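Local coordinates for protein nucleoporin nup120 (Schizosaccharomyces pombe, PDB 4GQ2) that acts as a structural component of the nuclear pore complex, the assembly of nucleoporins through which nuclear transport factors pass and at which they dock, at residues 3-8 and 543-548; 350-355 and 362-367; 370-375 and 517-522; 777-782 and 792-797. All coordinates share one frame; numbering follows the deposited sequence.

Overall arrangement
Contacts 1, 2 and 3 all reach one mixed sheet in the propeller region, whereas contact 4 lies among the helices that follow. Contact 1 joins strand 3-11 to strand 539-544, so the chain stretches of contacts 2 and 3 are nested inside the loop it closes, while contact 4 comes later. Contact 2 lies in the hairpin of 346-354 and 361-370, and the turn from 361-370 into 373-382 belongs to contact 3. The centres of contacts 1 and 2 are about 17 Å apart, and I543 touches I365. Contact 4, also about 17 Å from contact 1, is reached through Y547, which packs on V795 and I796. Contact 1, itself part of the sheet, therefore lies where the sheet meets the helices.

Contact 1: residues 3-8 and 543-548; sequences NELKHA and IRDPYL
The two backbones run antiparallel for only a short distance and then diverge. K6 and R544 form a hydrogen-bonded pair, H7 and I543 the neighbouring non-hydrogen-bonded pair. This short ladder joins the N-terminal strand 3-11 to strand 539-544 in the mixed sheet at the end of the propeller region, an arrangement consistent with the Velcro-like closure of propellers, in which distant parts of the chain share a sheet. K6 N donates to R544 O at 2.9 Å, nearly along the C=O axis, and R544 N returns a bond to K6 O at 2.7 Å, lying in the carbonyl plane. R544 starts from the crowded position, its CG between the backbone N and the carbonyl carbon (chi1 57°), which lays its chain close to K6. The guanidinium is covered on one face by K6 CB, 4.1 Å above the plane, and NH1 makes a salt bridge with E550. K6 suits its place by being long: its CD passes across the P546 ring at about a right angle, 3.7 Å from CB of P546, and carries NZ out to salt bridges with E554 and E4, the hydrogen bond to E4 being weak. On the other side of the strands, L5 CD2 rests against I543 CG2, both side chains also touching I376 and K378 of strand 373-382. Beyond the ladder P546, a residue without an N-H to offer, brings its CD to 3.2 Å from E4 O.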
# COMPACT_ATOMS: atom_id res chain seq x y z
N ASN A 3 31.50 -5.98 -8.24
CA ASN A 3 30.12 -5.49 -8.34
C ASN A 3 29.12 -6.26 -7.47
O ASN A 3 29.29 -7.47 -7.24
CB ASN A 3 29.65 -5.49 -9.80
CG ASN A 3 30.01 -4.21 -10.54
OD1 ASN A 3 30.69 -3.32 -10.00
ND2 ASN A 3 29.54 -4.10 -11.78
N GLU A 4 28.10 -5.56 -7.00
CA GLU A 4 27.06 -6.19 -6.19
C GLU A 4 25.85 -6.57 -7.03
O GLU A 4 25.45 -5.84 -7.93
CB GLU A 4 26.65 -5.27 -5.03
CG GLU A 4 25.95 -6.00 -3.90
CD GLU A 4 25.42 -5.06 -2.83
OE1 GLU A 4 26.11 -4.07 -2.50
OE2 GLU A 4 24.32 -5.31 -2.31
N LEU A 5 25.28 -7.73 -6.73
CA LEU A 5 24.02 -8.17 -7.33
C LEU A 5 22.88 -8.04 -6.33
O LEU A 5 23.03 -8.40 -5.16
CB LEU A 5 24.12 -9.62 -7.79
CG LEU A 5 25.22 -10.02 -8.78
CD1 LEU A 5 25.20 -11.54 -8.93
CD2 LEU A 5 25.06 -9.33 -10.13
N LYS A 6 21.75 -7.51 -6.79
CA LYS A 6 20.55 -7.45 -5.97
C LYS A 6 19.45 -8.23 -6.63
O LYS A 6 19.53 -8.57 -7.82
CB LYS A 6 20.12 -6.00 -5.74
CG LYS A 6 20.79 -5.38 -4.53
CD LYS A 6 21.01 -3.89 -4.74
CE LYS A 6 22.02 -3.35 -3.74
NZ LYS A 6 21.56 -3.52 -2.33
N HIS A 7 18.40 -8.53 -5.87
CA HIS A 7 17.27 -9.22 -6.45
C HIS A 7 15.96 -8.57 -6.13
O HIS A 7 15.84 -7.82 -5.16
CB HIS A 7 17.29 -10.72 -6.11
CG HIS A 7 17.14 -11.03 -4.64
ND1 HIS A 7 17.38 -10.13 -3.66
CD2 HIS A 7 16.80 -12.22 -3.99
CE1 HIS A 7 17.17 -10.70 -2.46
NE2 HIS A 7 16.82 -11.98 -2.67
N ALA A 8 14.98 -8.82 -6.99
CA ALA A 8 13.60 -8.43 -6.74
C ALA A 8 12.85 -9.69 -6.34
O ALA A 8 12.83 -10.66 -7.09
CB ALA A 8 12.99 -7.81 -7.98
N ILE A 543 17.63 -11.47 -10.78
CA ILE A 543 18.84 -10.69 -10.54
C ILE A 543 18.68 -9.30 -11.16
O ILE A 543 17.99 -9.14 -12.17
CB ILE A 543 20.09 -11.42 -11.09
CG1 ILE A 543 20.23 -12.79 -10.42
CG2 ILE A 543 21.36 -10.60 -10.85
CD1 ILE A 543 21.23 -13.71 -11.09
N ARG A 544 19.29 -8.31 -10.52
CA ARG A 544 19.35 -6.95 -11.05
C ARG A 544 20.57 -6.22 -10.51
O ARG A 544 21.11 -6.57 -9.46
CB ARG A 544 18.06 -6.16 -10.73
CG ARG A 544 17.70 -6.06 -9.26
CD ARG A 544 16.49 -5.15 -9.06
NE ARG A 544 16.40 -4.61 -7.70
CZ ARG A 544 17.14 -3.60 -7.23
NH1 ARG A 544 18.04 -3.01 -8.01
NH2 ARG A 544 16.97 -3.19 -5.98
N ASP A 545 21.02 -5.21 -11.26
CA ASP A 545 22.11 -4.33 -10.84
C ASP A 545 21.55 -3.26 -9.91
O ASP A 545 20.40 -2.84 -10.08
CB ASP A 545 22.76 -3.65 -12.06
CG ASP A 545 23.65 -4.60 -12.86
OD1 ASP A 545 23.98 -5.70 -12.37
OD2 ASP A 545 24.03 -4.23 -13.99
N PRO A 546 22.36 -2.81 -8.94
CA PRO A 546 21.91 -1.72 -8.09
C PRO A 546 21.89 -0.42 -8.87
O PRO A 546 22.72 -0.23 -9.76
CB PRO A 546 22.99 -1.65 -6.99
CG PRO A 546 23.89 -2.83 -7.19
CD PRO A 546 23.74 -3.23 -8.62
N TYR A 547 20.94 0.46 -8.54
CA TYR A 547 20.97 1.82 -9.07
C TYR A 547 21.88 2.61 -8.16
O TYR A 547 22.13 2.19 -7.02
CB TYR A 547 19.57 2.43 -9.14
CG TYR A 547 18.57 1.59 -9.93
CD1 TYR A 547 17.97 0.47 -9.35
CD2 TYR A 547 18.24 1.90 -11.25
CE1 TYR A 547 17.07 -0.31 -10.05
CE2 TYR A 547 17.33 1.13 -11.96
CZ TYR A 547 16.75 0.02 -11.36
OH TYR A 547 15.85 -0.77 -12.04
N LEU A 548 22.40 3.73 -8.66
CA LEU A 548 23.28 4.62 -7.89
C LEU A 548 22.75 4.91 -6.49
O LEU A 548 23.51 4.89 -5.51
CB LEU A 548 23.49 5.94 -8.61
CG LEU A 548 24.72 6.11 -9.50
CD1 LEU A 548 24.76 7.53 -10.04
CD2 LEU A 548 26.00 5.79 -8.73

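Contact 2: residues 350-355 and 362-367; sequences FQLISS and FLLIIA
The F350 ring is met at its edge by L364, whose CD1 lies near the ring plane, 3.7 Å from F350 CD2. F350 stands in the crowded position, CG between the backbone N and the carbonyl carbon (chi1 64°), which turns the ring away from the partner strand. The F362 ring, with CG anti to its carbonyl carbon, is approached obliquely by S354, whose CB sits 3.6 Å from F362 CD1; a small serine leaves room for the phenyl beside it. The flat amide of Q351 folds back on its own strand: NE2 donates to F350 O at 3.0 Å, the acceptor near the amide plane, while OE1 accepts from F525 N and H292 NE2. Both polar ends of this buried side chain are thus used.

The rings belong to an antiparallel beta hairpin. Four backbone bonds join Q351 with I365 and I353 with L363, of which L363 N to I353 O is the shortest at 2.6 Å. These pairs point to one face, where I353 CD1 meets I365 CD1 at 3.6 Å; beta-branched isoleucines suit the extended backbone. F350, L352, S354, F362, L364 and I366 point to the other. Strand 346-354 is outermost in the eight-stranded sheet, while 361-370 bonds onward to 373-382. The isoleucine face packs on strand 520-525, and the phenylalanine face on strands 288-290 and 297-302; F297 meets F362 edge to face, and F310 of strand 309-317 does the same with F350.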
# COMPACT_ATOMS: atom_id res chain seq x y z
N PHE A 350 23.29 -23.83 -11.04
CA PHE A 350 24.03 -22.86 -11.85
C PHE A 350 23.52 -22.85 -13.29
O PHE A 350 22.91 -23.82 -13.75
CB PHE A 350 25.55 -23.09 -11.76
CG PHE A 350 26.02 -24.41 -12.31
CD1 PHE A 350 25.87 -25.58 -11.59
CD2 PHE A 350 26.64 -24.47 -13.56
CE1 PHE A 350 26.31 -26.80 -12.10
CE2 PHE A 350 27.08 -25.69 -14.08
CZ PHE A 350 26.91 -26.85 -13.34
N GLN A 351 23.75 -21.75 -13.99
CA GLN A 351 23.36 -21.63 -15.40
C GLN A 351 24.54 -21.15 -16.24
O GLN A 351 25.50 -20.59 -15.71
CB GLN A 351 22.19 -20.67 -15.59
CG GLN A 351 20.90 -21.08 -14.92
CD GLN A 351 20.13 -22.12 -15.69
OE1 GLN A 351 19.28 -21.79 -16.52
NE2 GLN A 351 20.42 -23.39 -15.43
N LEU A 352 24.46 -21.36 -17.56
CA LEU A 352 25.49 -20.93 -18.49
C LEU A 352 24.88 -20.20 -19.68
O LEU A 352 23.89 -20.65 -20.27
CB LEU A 352 26.32 -22.13 -18.96
CG LEU A 352 27.38 -21.95 -20.04
CD1 LEU A 352 28.57 -21.15 -19.53
CD2 LEU A 352 27.83 -23.31 -20.57
N ILE A 353 25.47 -19.05 -20.03
CA ILE A 353 24.97 -18.22 -21.13
C ILE A 353 26.11 -17.72 -22.02
O ILE A 353 27.02 -17.04 -21.54
CB ILE A 353 24.15 -17.01 -20.60
CG1 ILE A 353 22.96 -17.46 -19.73
CG2 ILE A 353 23.64 -16.14 -21.74
CD1 ILE A 353 23.24 -17.48 -18.24
N SER A 354 26.06 -18.07 -23.30
CA SER A 354 26.98 -17.51 -24.30
C SER A 354 26.31 -16.36 -25.04
O SER A 354 25.08 -16.35 -25.21
CB SER A 354 27.46 -18.59 -25.28
OG SER A 354 26.38 -19.21 -25.96
N SER A 355 27.10 -15.39 -25.48
CA SER A 355 26.57 -14.10 -25.92
C SER A 355 26.23 -13.95 -27.41
O SER A 355 25.96 -12.84 -27.88
CB SER A 355 27.50 -12.96 -25.46
OG SER A 355 28.84 -13.23 -25.83
N PHE A 362 31.29 -15.85 -22.35
CA PHE A 362 30.35 -16.68 -21.60
C PHE A 362 29.97 -16.05 -20.26
O PHE A 362 30.73 -15.25 -19.70
CB PHE A 362 30.94 -18.07 -21.33
CG PHE A 362 31.31 -18.82 -22.57
CD1 PHE A 362 30.34 -19.48 -23.32
CD2 PHE A 362 32.64 -18.88 -22.99
CE1 PHE A 362 30.69 -20.18 -24.47
CE2 PHE A 362 32.99 -19.57 -24.13
CZ PHE A 362 32.01 -20.22 -24.87
N LEU A 363 28.81 -16.45 -19.75
CA LEU A 363 28.32 -16.00 -18.46
C LEU A 363 27.83 -17.17 -17.62
O LEU A 363 26.95 -17.93 -18.04
CB LEU A 363 27.20 -14.97 -18.65
CG LEU A 363 26.44 -14.43 -17.44
CD1 LEU A 363 27.37 -13.87 -16.38
CD2 LEU A 363 25.43 -13.38 -17.89
N LEU A 364 28.41 -17.33 -16.43
CA LEU A 364 28.04 -18.40 -15.52
C LEU A 364 27.44 -17.86 -14.23
O LEU A 364 28.13 -17.21 -13.44
CB LEU A 364 29.24 -19.32 -15.22
CG LEU A 364 28.93 -20.60 -14.44
CD1 LEU A 364 28.35 -21.68 -15.35
CD2 LEU A 364 30.17 -21.13 -13.73
N ILE A 365 26.16 -18.13 -14.02
CA ILE A 365 25.45 -17.73 -12.80
C ILE A 365 25.41 -18.93 -11.86
O ILE A 365 25.04 -20.03 -12.26
CB ILE A 365 24.02 -17.21 -13.09
CG1 ILE A 365 24.06 -16.11 -14.16
CG2 ILE A 365 23.36 -16.69 -11.82
CD1 ILE A 365 22.79 -15.99 -14.97
N ILE A 366 25.79 -18.70 -10.61
CA ILE A 366 25.90 -19.77 -9.62
C ILE A 366 25.12 -19.39 -8.36
O ILE A 366 25.25 -18.27 -7.87
CB ILE A 366 27.37 -20.00 -9.21
CG1 ILE A 366 28.29 -19.98 -10.44
CG2 ILE A 366 27.51 -21.31 -8.44
CD1 ILE A 366 29.77 -19.90 -10.10
N ALA A 367 24.35 -20.35 -7.83
CA ALA A 367 23.62 -20.18 -6.57
C ALA A 367 24.20 -21.06 -5.46
O ALA A 367 24.35 -22.28 -5.63
CB ALA A 367 22.14 -20.49 -6.76

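Contact 3: residues 370-375 and 517-522; sequences SNLNTV and GDEILS
A type II' beta turn from S370 to N373 links strands 361-370 and 373-382, and in this contact it meets the chain that leads into strand 520-525. The turn is closed by reciprocal backbone bonds between S370 and N373. N371 takes its second position with a positive phi (52°), a conformation that asparagine tolerates better than most residues. Although 373-382 and 520-525 are third and last in the strand order of the mixed sheet, they approach each other here, so the sheet must bend round.

At the tip, L372 extends CD2 across the E519 side chain, 3.9 Å from its CB, and its apolar branch also rests on F516. E519 runs out extended, with CG anti to the backbone N, and its OE2 makes a salt bridge with K369, whose NZ also bonds I520 O. Further in, T374 and I520 cross at about a right angle: T374 OG1 is 3.7 Å and T374 CG2 3.8 Å from I520 CB.

A water completes the joint. It donates to N371 O at 3.0 Å, accepts from I520 N at 3.0 Å, and lies 2.8 Å from T374 OG1 in a third hydrogen bond. An alanine here in place of T374 would lose both branches, and would probably hold the water less firmly and loosen the packing against I520. Threonine suits the spot because one branch is polar and the other apolar, so the two segments are joined by a shared water and by side-chain contacts, and the water satisfies I520 N at the start of its strand.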
# COMPACT_ATOMS: atom_id res chain seq x y z
N SER A 370 23.28 -22.39 2.14
CA SER A 370 23.71 -22.75 3.48
C SER A 370 22.51 -22.68 4.41
O SER A 370 22.20 -21.63 4.97
CB SER A 370 24.82 -21.82 3.98
OG SER A 370 25.36 -22.30 5.20
N ASN A 371 21.84 -23.82 4.57
CA ASN A 371 20.54 -23.88 5.24
C ASN A 371 19.67 -22.83 4.54
O ASN A 371 19.50 -22.89 3.33
CB ASN A 371 20.69 -23.60 6.74
CG ASN A 371 21.46 -24.69 7.47
OD1 ASN A 371 21.21 -25.88 7.27
ND2 ASN A 371 22.41 -24.29 8.32
N LEU A 372 19.10 -21.90 5.31
CA LEU A 372 18.24 -20.86 4.76
C LEU A 372 18.94 -19.62 4.21
O LEU A 372 18.29 -18.63 3.87
CB LEU A 372 17.22 -20.45 5.83
CG LEU A 372 16.29 -21.54 6.38
CD1 LEU A 372 15.46 -20.97 7.51
CD2 LEU A 372 15.40 -22.10 5.28
N ASN A 373 20.27 -19.67 4.14
CA ASN A 373 21.07 -18.58 3.60
C ASN A 373 21.44 -18.84 2.15
O ASN A 373 21.53 -20.00 1.74
CB ASN A 373 22.35 -18.39 4.42
CG ASN A 373 22.09 -17.73 5.76
OD1 ASN A 373 22.44 -18.28 6.81
ND2 ASN A 373 21.48 -16.55 5.75
N THR A 374 21.66 -17.78 1.38
CA THR A 374 21.86 -17.89 -0.06
C THR A 374 22.82 -16.83 -0.62
O THR A 374 22.73 -15.65 -0.25
CB THR A 374 20.50 -17.77 -0.79
OG1 THR A 374 19.56 -18.70 -0.23
CG2 THR A 374 20.65 -18.05 -2.28
N VAL A 375 23.72 -17.24 -1.50
CA VAL A 375 24.55 -16.30 -2.27
C VAL A 375 24.47 -16.60 -3.76
O VAL A 375 24.55 -17.75 -4.18
CB VAL A 375 26.03 -16.29 -1.82
CG1 VAL A 375 26.84 -15.32 -2.68
CG2 VAL A 375 26.15 -15.90 -0.35
N GLY A 517 10.55 -20.33 3.83
CA GLY A 517 10.31 -20.18 2.40
C GLY A 517 11.45 -19.53 1.62
O GLY A 517 11.40 -19.44 0.39
N ASP A 518 12.48 -19.08 2.34
CA ASP A 518 13.64 -18.42 1.71
C ASP A 518 14.72 -19.39 1.22
O ASP A 518 15.70 -18.96 0.59
CB ASP A 518 14.24 -17.37 2.65
CG ASP A 518 13.28 -16.23 2.93
OD1 ASP A 518 12.54 -15.84 2.01
OD2 ASP A 518 13.26 -15.74 4.07
N GLU A 519 14.55 -20.68 1.50
CA GLU A 519 15.48 -21.69 1.01
C GLU A 519 15.55 -21.68 -0.52
O GLU A 519 14.53 -21.75 -1.19
CB GLU A 519 15.06 -23.07 1.52
CG GLU A 519 16.01 -24.20 1.13
CD GLU A 519 15.76 -25.49 1.90
OE1 GLU A 519 14.74 -25.56 2.63
OE2 GLU A 519 16.56 -26.43 1.77
N ILE A 520 16.76 -21.57 -1.05
CA ILE A 520 16.99 -21.62 -2.49
C ILE A 520 16.75 -23.05 -2.98
O ILE A 520 16.95 -24.00 -2.23
CB ILE A 520 18.41 -21.10 -2.85
CG1 ILE A 520 18.64 -21.04 -4.36
CG2 ILE A 520 19.50 -21.94 -2.19
CD1 ILE A 520 17.89 -19.95 -5.07
N LEU A 521 16.31 -23.20 -4.23
CA LEU A 521 16.01 -24.53 -4.78
C LEU A 521 16.57 -24.70 -6.18
O LEU A 521 17.13 -25.75 -6.50
CB LEU A 521 14.51 -24.82 -4.78
CG LEU A 521 13.75 -24.76 -3.46
CD1 LEU A 521 12.25 -24.91 -3.70
CD2 LEU A 521 14.23 -25.81 -2.47
N SER A 522 16.39 -23.68 -7.01
CA SER A 522 16.91 -23.71 -8.37
C SER A 522 17.02 -22.31 -8.92
O SER A 522 16.51 -21.36 -8.32
CB SER A 522 15.99 -24.54 -9.27
OG SER A 522 14.83 -23.81 -9.60
O HOH W 1 18.94 -21.17 0.97

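Contact 4: residues 777-782 and 792-797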
# COMPACT_ATOMS: atom_id res chain seq x y z
N LEU A 777 1.05 2.09 -16.14
CA LEU A 777 1.00 3.29 -16.99
C LEU A 777 2.35 3.66 -17.60
O LEU A 777 2.41 4.35 -18.61
CB LEU A 777 0.46 4.50 -16.22
CG LEU A 777 -1.00 4.46 -15.76
CD1 LEU A 777 -1.28 5.56 -14.75
CD2 LEU A 777 -1.94 4.57 -16.96
N ASN A 778 3.43 3.20 -16.97
CA ASN A 778 4.77 3.52 -17.43
C ASN A 778 5.43 2.34 -18.12
O ASN A 778 6.65 2.32 -18.32
CB ASN A 778 5.63 3.99 -16.25
CG ASN A 778 5.24 5.36 -15.77
OD1 ASN A 778 5.63 6.36 -16.35
ND2 ASN A 778 4.45 5.42 -14.70
N TYR A 779 4.61 1.35 -18.49
CA TYR A 779 5.10 0.12 -19.11
C TYR A 779 5.96 0.44 -20.33
O TYR A 779 5.57 1.23 -21.18
CB TYR A 779 3.94 -0.81 -19.48
CG TYR A 779 4.39 -2.08 -20.15
CD1 TYR A 779 5.27 -2.95 -19.51
CD2 TYR A 779 3.94 -2.42 -21.43
CE1 TYR A 779 5.69 -4.12 -20.12
CE2 TYR A 779 4.36 -3.59 -22.05
CZ TYR A 779 5.23 -4.44 -21.38
OH TYR A 779 5.66 -5.60 -21.97
N SER A 780 7.13 -0.17 -20.39
CA SER A 780 8.11 0.20 -21.40
C SER A 780 8.97 -0.96 -21.88
O SER A 780 9.17 -1.95 -21.17
CB SER A 780 9.01 1.32 -20.87
OG SER A 780 8.26 2.52 -20.69
N GLU A 781 9.47 -0.82 -23.10
CA GLU A 781 10.35 -1.81 -23.68
C GLU A 781 11.56 -1.16 -24.30
O GLU A 781 11.53 0.03 -24.64
CB GLU A 781 9.60 -2.62 -24.74
CG GLU A 781 8.74 -3.72 -24.16
CD GLU A 781 7.97 -4.47 -25.22
OE1 GLU A 781 8.28 -5.66 -25.45
OE2 GLU A 781 7.07 -3.86 -25.83
N CYS A 782 12.64 -1.93 -24.41
CA CYS A 782 13.83 -1.52 -25.15
C CYS A 782 13.67 -2.06 -26.56
O CYS A 782 13.80 -3.26 -26.79
CB CYS A 782 15.09 -2.08 -24.49
SG CYS A 782 16.64 -1.51 -25.24
N HIS A 792 13.42 -3.98 -16.37
CA HIS A 792 14.38 -2.88 -16.21
C HIS A 792 13.94 -1.61 -16.92
O HIS A 792 14.18 -0.50 -16.42
CB HIS A 792 15.77 -3.31 -16.70
CG HIS A 792 16.82 -2.23 -16.53
ND1 HIS A 792 17.48 -2.04 -15.37
CD2 HIS A 792 17.28 -1.26 -17.41
CE1 HIS A 792 18.33 -1.01 -15.50
NE2 HIS A 792 18.21 -0.53 -16.75
N ALA A 793 13.30 -1.75 -18.08
CA ALA A 793 12.88 -0.58 -18.85
C ALA A 793 11.74 0.16 -18.16
O ALA A 793 11.71 1.38 -18.15
CB ALA A 793 12.49 -0.96 -20.27
N THR A 794 10.80 -0.59 -17.59
CA THR A 794 9.65 0.02 -16.90
C THR A 794 10.10 0.78 -15.65
O THR A 794 9.74 1.94 -15.45
CB THR A 794 8.55 -1.01 -16.62
OG1 THR A 794 8.18 -1.63 -17.85
CG2 THR A 794 7.32 -0.36 -15.99
N VAL A 795 10.94 0.13 -14.84
CA VAL A 795 11.52 0.79 -13.67
C VAL A 795 12.16 2.10 -14.10
O VAL A 795 11.73 3.18 -13.67
CB VAL A 795 12.54 -0.11 -12.96
CG1 VAL A 795 13.13 0.61 -11.76
CG2 VAL A 795 11.89 -1.42 -12.52
N ILE A 796 13.16 2.01 -14.98
CA ILE A 796 13.92 3.17 -15.44
C ILE A 796 13.01 4.26 -15.99
O ILE A 796 13.17 5.44 -15.65
CB ILE A 796 15.02 2.76 -16.46
CG1 ILE A 796 16.25 2.20 -15.74
CG2 ILE A 796 15.43 3.92 -17.35
CD1 ILE A 796 17.03 3.22 -14.93
N SER A 797 12.03 3.87 -16.81
CA SER A 797 11.07 4.83 -17.36
C SER A 797 10.26 5.52 -16.26
O SER A 797 10.09 6.74 -16.28
CB SER A 797 10.13 4.16 -18.36
OG SER A 797 10.88 3.50 -19.37
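This is a buried contact between a short extended segment and a helix that follows it closely in the chain: 780-781 lies across helix 790-803, among the helices of the later part of the chain, facing helix 672-703. T794 is the polar centre. Its OG1, anti to the carbonyl carbon (chi1 -56°), accepts from S780 N at 3.1 Å, with an N-H...O angle of 153°, and bonds P790 O one turn back in the helix. The hydroxyl thus serves both its own helix and the passing strand. Its methyl, CG2, faces N778 O at 3.6 Å, and the side chain also packs on L674 and V678 of helix 672-703. A valine here would remove OG1 and is likely to leave S780 N without this acceptor in a buried place.

The strand is one half of a two-stranded antiparallel ribbon with 664-665, E781 bonding N664 and Y779 bonding S666 through their backbones. Small residues allow the close approach: A793 CB fits 3.6 Å from S780 O. The serine hydroxyls each bond a carbonyl of their own segment, S797 OG reaching A793 O at 2.6 Å and S780 OG reaching N778 O at 2.9 Å. The Y779 ring passes T794 obliquely, CD1 being 3.6 Å from OG1, and carries its own hydroxyl to S93 OG.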